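Local coordinates for protein Exo-1,5-alpha-L-arabinofuranobiosidase (Gibberella zeae, PDB 2YDP) that probably hydrolyses alpha-1,5-L-arabinan from the chain end, most likely releasing arabinobiose, and binds calcium, at residues 336-341 with 356-361. The protein carries 1 engineered substitution. Sequence-based numbering, arbitrary orientation.
Sequences LLMIMG and ASVVRL
Val359 O and Leu337 O each receive two donors from the facing strand. Val359 O takes the N-H of Leu337 at 2.9 Å and, more weakly, the CA-H of Leu336, while Leu337 O takes the N-H of Val359 and the CA-H of Val358, with CA 3.3 Å from the oxygen. The same reciprocal pairing recurs two residues on, where Ile339 N donates to Ser357 O at 2.9 Å and Ser357 N returns the bond to Ile339 O. Leu337-Val359 and Ile339-Ser357 are thus the hydrogen-bonded pairs of an antiparallel strand pair whose axes run at 155°.

The alternating non-hydrogen-bonded pairs, Leu336-Arg360, Met338-Val358 and Met340-Ala356, direct their side chains to the face opposite Leu337 and Val359. There the CD2 methyl of Leu336 sits over the centre of one face of the Arg360 guanidinium, 3.8 Å above its plane; salt bridges to Asp335 and Asp333 hold NH1 and NH2 of that group. The same methyl also touches Val358 CG1. Met338, extended to SD and then bent at chi3 (-89°), brings CE to 3.8 Å from Val358 CG2. Met340 stays extended, passing its CB and CG by the Ala356 methyl before reaching Ile16, Ala31 and Pro33.

On the Leu337 face, Val359 CG2 lies 3.9 Å from Leu337 CB and also touches the CD1 methyl of Ile339. Ser357 OG is hydrogen-bonded to Gln319 and to the backbone of Asn13.

These are the two central strands of a four-stranded antiparallel sheet, one of six such sheets in a fold consistent with the sialidase-like six-bladed beta-propeller. Strand 326-330 flanks 336-341, strand 11-17 from the N-terminal end of the chain flanks 354-360, and Arg360 occupies the N-cap position of the short helix 361-364.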
# COMPACT_ATOMS: atom_id res chain seq x y z
N LEU A 336 17.98 -7.83 -0.45
CA LEU A 336 16.88 -8.49 -1.18
C LEU A 336 15.61 -7.64 -1.18
O LEU A 336 15.19 -7.13 -0.13
CB LEU A 336 16.59 -9.88 -0.60
CG LEU A 336 17.67 -10.95 -0.82
CD1 LEU A 336 17.35 -12.23 0.00
CD2 LEU A 336 17.79 -11.26 -2.34
N LEU A 337 14.99 -7.49 -2.34
CA LEU A 337 13.79 -6.68 -2.46
C LEU A 337 12.72 -7.46 -3.21
O LEU A 337 12.97 -7.90 -4.35
CB LEU A 337 14.10 -5.40 -3.24
CG LEU A 337 12.92 -4.46 -3.45
CD1 LEU A 337 12.49 -3.83 -2.11
CD2 LEU A 337 13.21 -3.40 -4.55
N MET A 338 11.57 -7.68 -2.57
CA MET A 338 10.44 -8.20 -3.33
C MET A 338 9.61 -7.07 -3.93
O MET A 338 9.40 -6.05 -3.29
CB MET A 338 9.55 -9.08 -2.47
CG MET A 338 8.32 -9.61 -3.21
SD MET A 338 7.38 -10.72 -2.12
CE MET A 338 8.17 -12.21 -2.52
N ILE A 339 9.17 -7.29 -5.16
CA ILE A 339 8.27 -6.39 -5.86
C ILE A 339 7.06 -7.22 -6.30
O ILE A 339 7.21 -8.16 -7.06
CB ILE A 339 8.91 -5.76 -7.10
CG1 ILE A 339 10.21 -5.01 -6.76
CG2 ILE A 339 7.97 -4.76 -7.71
CD1 ILE A 339 11.40 -5.60 -7.39
N MET A 340 5.87 -6.84 -5.82
CA MET A 340 4.66 -7.61 -6.06
C MET A 340 3.61 -6.76 -6.73
O MET A 340 3.37 -5.60 -6.33
CB MET A 340 4.09 -8.14 -4.74
CG MET A 340 2.95 -9.12 -4.90
SD MET A 340 2.35 -9.36 -3.23
CE MET A 340 1.09 -10.64 -3.48
N GLY A 341 2.92 -7.36 -7.71
CA GLY A 341 1.91 -6.62 -8.45
C GLY A 341 0.72 -7.51 -8.83
O GLY A 341 0.85 -8.73 -8.94
N ALA A 356 5.15 -11.77 -8.57
CA ALA A 356 6.23 -11.13 -7.82
C ALA A 356 7.61 -11.52 -8.30
O ALA A 356 7.80 -12.59 -8.87
CB ALA A 356 6.11 -11.47 -6.31
N SER A 357 8.57 -10.66 -8.00
CA SER A 357 9.98 -10.94 -8.24
C SER A 357 10.76 -10.55 -6.99
O SER A 357 10.35 -9.65 -6.24
CB SER A 357 10.50 -10.11 -9.42
OG SER A 357 9.82 -10.47 -10.61
N VAL A 358 11.87 -11.25 -6.77
CA VAL A 358 12.83 -10.84 -5.76
C VAL A 358 14.12 -10.55 -6.47
O VAL A 358 14.61 -11.40 -7.23
CB VAL A 358 13.01 -11.95 -4.67
CG1 VAL A 358 14.23 -11.63 -3.77
CG2 VAL A 358 11.71 -12.05 -3.87
N VAL A 359 14.65 -9.34 -6.22
CA VAL A 359 15.85 -8.87 -6.85
C VAL A 359 16.89 -8.53 -5.76
O VAL A 359 16.53 -8.32 -4.59
CB VAL A 359 15.56 -7.62 -7.75
CG1 VAL A 359 14.40 -7.93 -8.75
CG2 VAL A 359 15.26 -6.36 -6.89
N ARG A 360 18.17 -8.47 -6.14
CA ARG A 360 19.20 -7.88 -5.26
C ARG A 360 19.50 -6.46 -5.69
O ARG A 360 19.76 -6.25 -6.88
CB ARG A 360 20.50 -8.66 -5.30
CG ARG A 360 20.47 -9.86 -4.40
CD ARG A 360 21.82 -10.62 -4.34
NE ARG A 360 21.60 -11.80 -3.50
CZ ARG A 360 21.51 -11.77 -2.17
NH1 ARG A 360 21.66 -10.63 -1.50
NH2 ARG A 360 21.26 -12.89 -1.49
N LEU A 361 19.48 -5.51 -4.75
CA LEU A 361 19.79 -4.11 -5.08
C LEU A 361 21.22 -3.96 -5.60
O LEU A 361 21.47 -3.19 -6.52
CB LEU A 361 19.57 -3.21 -3.88
CG LEU A 361 18.09 -3.11 -3.47
CD1 LEU A 361 18.02 -2.34 -2.13
CD2 LEU A 361 17.29 -2.39 -4.56